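PDB 3GYD: cyclic nucleotide-binding domain from Methylobacillus flagellatus KT, which binds cyclic AMP through a cyclic nucleotide-binding domain and may have a part in potassium-channel activity. Local coordinates for residues L83-I94 / S128-V139. Residues are numbered along the deposited sequence; the frame is centred on the assembly and turned at random.
Sequences LLLILTGEVNVI and SCVASLPTDFAV. With CMP (adenosine-3',5'-cyclic-monophosphate), chain D.
Leu85 and Ala138 form an antiparallel hydrogen-bonded pair where 83-88 runs against 135-139, and Leu87 N adds a 2.8 Å bond to Asp136 O. In 90-94 against 128-131, Asn92 pairs with Val130 and Ile94 with Ser128 in the same way, Ile94 N reaching Ser128 O at 2.9 Å.

Side-chain hydroxyls hold the corner where both segments pass from one sheet to the other. Thr88 OG1 gives its proton to Asp136 OD2 at 2.7 Å, meeting the carboxylate from above its plane, and accepts Asp136 N at 3.1 Å. Its place between the backbone N and carbonyl carbon (chi1 75°) serves both bonds. Thr135 OG1 donates to Leu133 O at 2.8 Å and accepts Glu90 N at 3.3 Å, tying the 132-134 turn to Glu90, while its CG2 packs on Ile86 CG2. A valine in place of Thr135 would probably leave Glu90 N and Leu133 O without this shared partner and let the turn shift.

Apolar contacts fill the inner faces. Leu84 and Phe137 run side by side; Leu84 CD1 sits over one face of the Phe137 ring toward its rim, 4.2 Å from the centroid, in a CH-pi contact. Val91 CG1 presses on Cys129 CB at 3.6 Å.

Beyond Val91, Val93 CG1 touches the base of cyclic AMP at N9, and Cys129 SG lies against the ribose oxygen O4'. These two residues are part of the pocket wall; Arg125, Ser126 and Glu116, which hydrogen-bond the nucleotide, help complete the site. The paired strands, bending together from one sheet into the other, are characteristic of the beta-roll of cyclic nucleotide-binding domains, whose interior holds the nucleotide.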
loop_
_atom_site.group_PDB
_atom_site.type_symbol
_atom_site.label_atom_id
_atom_site.label_comp_id
_atom_site.label_asym_id
_atom_site.label_seq_id
_atom_site.Cartn_x
_atom_site.Cartn_y
_atom_site.Cartn_z
ATOM N N LEU B 83 -2.700 -10.838 8.459
ATOM C CA LEU B 83 -3.081 -10.963 7.089
ATOM C C LEU B 83 -3.060 -12.460 6.710
ATOM O O LEU B 83 -2.517 -13.309 7.458
ATOM C CB LEU B 83 -2.181 -10.120 6.192
ATOM C CG LEU B 83 -0.709 -10.521 5.951
ATOM C CD1 LEU B 83 -0.525 -11.799 5.050
ATOM C CD2 LEU B 83 0.087 -9.304 5.378
ATOM N N LEU B 84 -3.724 -12.772 5.605
ATOM C CA LEU B 84 -3.935 -14.125 5.130
ATOM C C LEU B 84 -3.466 -14.253 3.669
ATOM O O LEU B 84 -3.785 -13.403 2.828
ATOM C CB LEU B 84 -5.424 -14.533 5.218
ATOM C CG LEU B 84 -6.258 -14.166 6.451
ATOM C CD1 LEU B 84 -7.618 -14.772 6.230
ATOM C CD2 LEU B 84 -5.619 -14.698 7.685
ATOM N N LEU B 85 -2.653 -15.280 3.436
ATOM C CA LEU B 85 -2.238 -15.725 2.110
ATOM C C LEU B 85 -3.198 -16.833 1.715
ATOM O O LEU B 85 -3.202 -17.903 2.315
ATOM C CB LEU B 85 -0.795 -16.287 2.129
ATOM C CG LEU B 85 0.369 -15.331 1.854
ATOM C CD1 LEU B 85 0.164 -14.065 2.550
ATOM C CD2 LEU B 85 1.696 -16.039 2.213
ATOM N N ILE B 86 -3.971 -16.591 0.672
ATOM C CA ILE B 86 -4.971 -17.552 0.219
ATOM C C ILE B 86 -4.291 -18.588 -0.672
ATOM O O ILE B 86 -3.760 -18.246 -1.722
ATOM C CB ILE B 86 -6.104 -16.884 -0.589
ATOM C CG1 ILE B 86 -6.754 -15.758 0.229
ATOM C CG2 ILE B 86 -7.152 -17.953 -1.001
ATOM C CD1 ILE B 86 -7.251 -16.188 1.680
ATOM N N LEU B 87 -4.308 -19.845 -0.240
ATOM C CA LEU B 87 -3.527 -20.918 -0.888
ATOM C C LEU B 87 -4.396 -21.636 -1.899
ATOM O O LEU B 87 -3.916 -22.020 -2.973
ATOM C CB LEU B 87 -2.952 -21.895 0.158
ATOM C CG LEU B 87 -2.115 -21.169 1.232
ATOM C CD1 LEU B 87 -1.900 -22.000 2.493
ATOM C CD2 LEU B 87 -0.780 -20.668 0.679
ATOM N N THR B 88 -5.657 -21.832 -1.519
ATOM C CA THR B 88 -6.683 -22.487 -2.296
ATOM C C THR B 88 -8.032 -21.809 -1.994
ATOM O O THR B 88 -8.196 -21.220 -0.945
ATOM C CB THR B 88 -6.851 -24.029 -1.962
ATOM O OG1 THR B 88 -7.540 -24.204 -0.707
ATOM C CG2 THR B 88 -5.545 -24.751 -1.894
ATOM N N GLY B 89 -9.006 -21.943 -2.892
ATOM C CA GLY B 89 -10.344 -21.489 -2.615
ATOM C C GLY B 89 -10.722 -20.174 -3.265
ATOM O O GLY B 89 -10.128 -19.756 -4.275
ATOM N N GLU B 90 -11.708 -19.530 -2.640
ATOM C CA GLU B 90 -12.342 -18.350 -3.176
ATOM C C GLU B 90 -12.936 -17.530 -2.044
ATOM O O GLU B 90 -13.581 -18.076 -1.133
ATOM C CB GLU B 90 -13.458 -18.740 -4.134
ATOM C CG GLU B 90 -14.061 -17.502 -4.767
ATOM C CD GLU B 90 -14.710 -17.749 -6.106
ATOM O OE1 GLU B 90 -14.760 -18.919 -6.569
ATOM O OE2 GLU B 90 -15.157 -16.732 -6.686
ATOM N N VAL B 91 -12.773 -16.213 -2.139
ATOM C CA VAL B 91 -13.233 -15.322 -1.094
ATOM C C VAL B 91 -13.989 -14.145 -1.725
ATOM O O VAL B 91 -13.530 -13.535 -2.713
ATOM C CB VAL B 91 -12.078 -14.807 -0.262
ATOM C CG1 VAL B 91 -12.569 -13.766 0.736
ATOM C CG2 VAL B 91 -11.302 -16.007 0.440
ATOM N N ASN B 92 -15.150 -13.852 -1.157
ATOM C CA ASN B 92 -15.938 -12.647 -1.510
ATOM C C ASN B 92 -15.587 -11.524 -0.524
ATOM O O ASN B 92 -15.637 -11.735 0.692
ATOM C CB ASN B 92 -17.433 -12.969 -1.459
ATOM C CG ASN B 92 -17.878 -13.869 -2.615
ATOM O OD1 ASN B 92 -17.374 -13.736 -3.729
ATOM N ND2 ASN B 92 -18.864 -14.729 -2.368
ATOM N N VAL B 93 -15.181 -10.371 -1.045
ATOM C CA VAL B 93 -14.916 -9.187 -0.228
ATOM C C VAL B 93 -16.155 -8.293 -0.302
ATOM O O VAL B 93 -16.526 -7.830 -1.367
ATOM C CB VAL B 93 -13.680 -8.413 -0.691
ATOM C CG1 VAL B 93 -13.447 -7.192 0.212
ATOM C CG2 VAL B 93 -12.437 -9.328 -0.684
ATOM N N ILE B 94 -16.760 -8.033 0.846
ATOM C CA ILE B 94 -18.009 -7.298 0.908
ATOM C C ILE B 94 -17.943 -6.185 1.947
ATOM O O ILE B 94 -17.172 -6.251 2.912
ATOM C CB ILE B 94 -19.204 -8.251 1.202
ATOM C CG1 ILE B 94 -19.137 -8.826 2.616
ATOM C CG2 ILE B 94 -19.177 -9.408 0.243
ATOM C CD1 ILE B 94 -20.339 -9.681 2.984
ATOM N N SER B 128 -15.623 -7.216 5.087
ATOM C CA SER B 128 -15.739 -8.633 5.494
ATOM C C SER B 128 -15.229 -9.483 4.327
ATOM O O SER B 128 -15.354 -9.071 3.161
ATOM C CB SER B 128 -17.194 -8.997 5.820
ATOM O OG SER B 128 -17.648 -8.264 6.958
ATOM N N CYS B 129 -14.616 -10.621 4.642
ATOM C CA CYS B 129 -14.142 -11.584 3.643
ATOM C C CYS B 129 -14.743 -12.934 4.012
ATOM O O CYS B 129 -14.544 -13.410 5.143
ATOM C CB CYS B 129 -12.610 -11.672 3.656
ATOM S SG CYS B 129 -11.826 -10.091 3.186
ATOM N N VAL B 130 -15.508 -13.514 3.085
ATOM C CA VAL B 130 -16.221 -14.772 3.341
ATOM C C VAL B 130 -15.719 -15.832 2.360
ATOM O O VAL B 130 -15.701 -15.595 1.152
ATOM C CB VAL B 130 -17.730 -14.597 3.166
ATOM C CG1 VAL B 130 -18.440 -15.927 3.387
ATOM C CG2 VAL B 130 -18.273 -13.477 4.113
ATOM N N ALA B 131 -15.316 -16.991 2.882
ATOM C CA ALA B 131 -14.933 -18.128 2.042
ATOM C C ALA B 131 -16.168 -18.638 1.329
ATOM O O ALA B 131 -17.122 -19.106 1.985
ATOM C CB ALA B 131 -14.272 -19.282 2.906
ATOM N N SER B 132 -16.185 -18.505 0.005
ATOM C CA SER B 132 -17.297 -18.986 -0.798
ATOM C C SER B 132 -17.104 -20.455 -1.216
ATOM O O SER B 132 -18.063 -21.102 -1.614
ATOM C CB SER B 132 -17.499 -18.110 -2.037
ATOM O OG SER B 132 -16.422 -18.229 -2.951
ATOM N N LEU B 133 -15.855 -20.931 -1.156
ATOM C CA LEU B 133 -15.485 -22.328 -1.379
ATOM C C LEU B 133 -14.603 -22.682 -0.188
ATOM O O LEU B 133 -14.082 -21.773 0.462
ATOM C CB LEU B 133 -14.648 -22.495 -2.658
ATOM C CG LEU B 133 -15.346 -22.241 -3.985
ATOM C CD1 LEU B 133 -14.348 -22.086 -5.112
ATOM C CD2 LEU B 133 -16.340 -23.344 -4.299
ATOM N N PRO B 134 -14.412 -23.980 0.077
ATOM C CA PRO B 134 -13.446 -24.330 1.084
ATOM C C PRO B 134 -12.125 -23.685 0.719
ATOM O O PRO B 134 -11.715 -23.694 -0.453
ATOM C CB PRO B 134 -13.386 -25.860 1.007
ATOM C CG PRO B 134 -14.749 -26.233 0.470
ATOM C CD PRO B 134 -15.044 -25.171 -0.515
ATOM N N THR B 135 -11.501 -23.081 1.716
ATOM C CA THR B 135 -10.338 -22.198 1.504
ATOM C C THR B 135 -9.223 -22.488 2.531
ATOM O O THR B 135 -9.420 -22.416 3.734
ATOM C CB THR B 135 -10.754 -20.686 1.560
ATOM O OG1 THR B 135 -11.679 -20.399 0.499
ATOM C CG2 THR B 135 -9.538 -19.722 1.395
ATOM N N ASP B 136 -8.040 -22.804 2.023
ATOM C CA ASP B 136 -6.854 -22.930 2.872
ATOM C C ASP B 136 -6.034 -21.673 2.801
ATOM O O ASP B 136 -5.901 -21.101 1.722
ATOM C CB ASP B 136 -6.029 -24.134 2.417
ATOM C CG ASP B 136 -6.880 -25.387 2.272
ATOM O OD1 ASP B 136 -7.676 -25.682 3.191
ATOM O OD2 ASP B 136 -6.814 -26.033 1.207
ATOM N N PHE B 137 -5.412 -21.278 3.922
ATOM C CA PHE B 137 -4.668 -20.029 3.966
ATOM C C PHE B 137 -3.564 -20.070 5.009
ATOM O O PHE B 137 -3.655 -20.856 5.945
ATOM C CB PHE B 137 -5.620 -18.835 4.210
ATOM C CG PHE B 137 -6.377 -18.885 5.528
ATOM C CD1 PHE B 137 -5.843 -18.307 6.675
ATOM C CD2 PHE B 137 -7.648 -19.461 5.595
ATOM C CE1 PHE B 137 -6.540 -18.364 7.878
ATOM C CE2 PHE B 137 -8.353 -19.506 6.783
ATOM C CZ PHE B 137 -7.814 -18.943 7.921
ATOM N N ALA B 138 -2.532 -19.251 4.808
ATOM C CA ALA B 138 -1.418 -19.037 5.772
ATOM C C ALA B 138 -1.669 -17.714 6.471
ATOM O O ALA B 138 -2.208 -16.807 5.877
ATOM C CB ALA B 138 -0.048 -19.029 5.100
ATOM N N VAL B 139 -1.288 -17.615 7.730
ATOM C CA VAL B 139 -1.462 -16.390 8.494
ATOM C C VAL B 139 -0.116 -15.746 8.818
ATOM O O VAL B 139 0.790 -16.433 9.323
ATOM C CB VAL B 139 -2.167 -16.715 9.835
ATOM C CG1 VAL B 139 -2.221 -15.476 10.782
ATOM C CG2 VAL B 139 -3.580 -17.348 9.538
HETATM P P CMP D . -8.373 -5.399 5.919
HETATM O O1P CMP D . -7.433 -5.683 7.042
HETATM O O2P CMP D . -9.054 -4.029 5.900
HETATM O "O5'" CMP D . -9.627 -6.467 6.053
HETATM C "C5'" CMP D . -10.560 -6.609 4.982
HETATM C "C4'" CMP D . -9.758 -6.859 3.713
HETATM O "O4'" CMP D . -10.486 -6.801 2.516
HETATM C "C3'" CMP D . -8.698 -5.792 3.420
HETATM O "O3'" CMP D . -7.772 -5.819 4.492
HETATM C "C2'" CMP D . -8.216 -6.244 2.055
HETATM O "O2'" CMP D . -7.264 -7.318 2.176
HETATM C "C1'" CMP D . -9.525 -6.792 1.453
HETATM N N9 CMP D . -9.977 -5.857 0.427
HETATM C C8 CMP D . -10.502 -4.653 0.675
HETATM N N7 CMP D . -10.773 -4.017 -0.477
HETATM C C5 CMP D . -10.435 -4.834 -1.482
HETATM C C6 CMP D . -10.443 -4.808 -2.942
HETATM N N6 CMP D . -10.931 -3.733 -3.611
HETATM N N1 CMP D . -9.972 -5.877 -3.587
HETATM C C2 CMP D . -9.480 -6.986 -2.968
HETATM N N3 CMP D . -9.435 -7.068 -1.631
HETATM C C4 CMP D . -9.900 -6.066 -0.872
#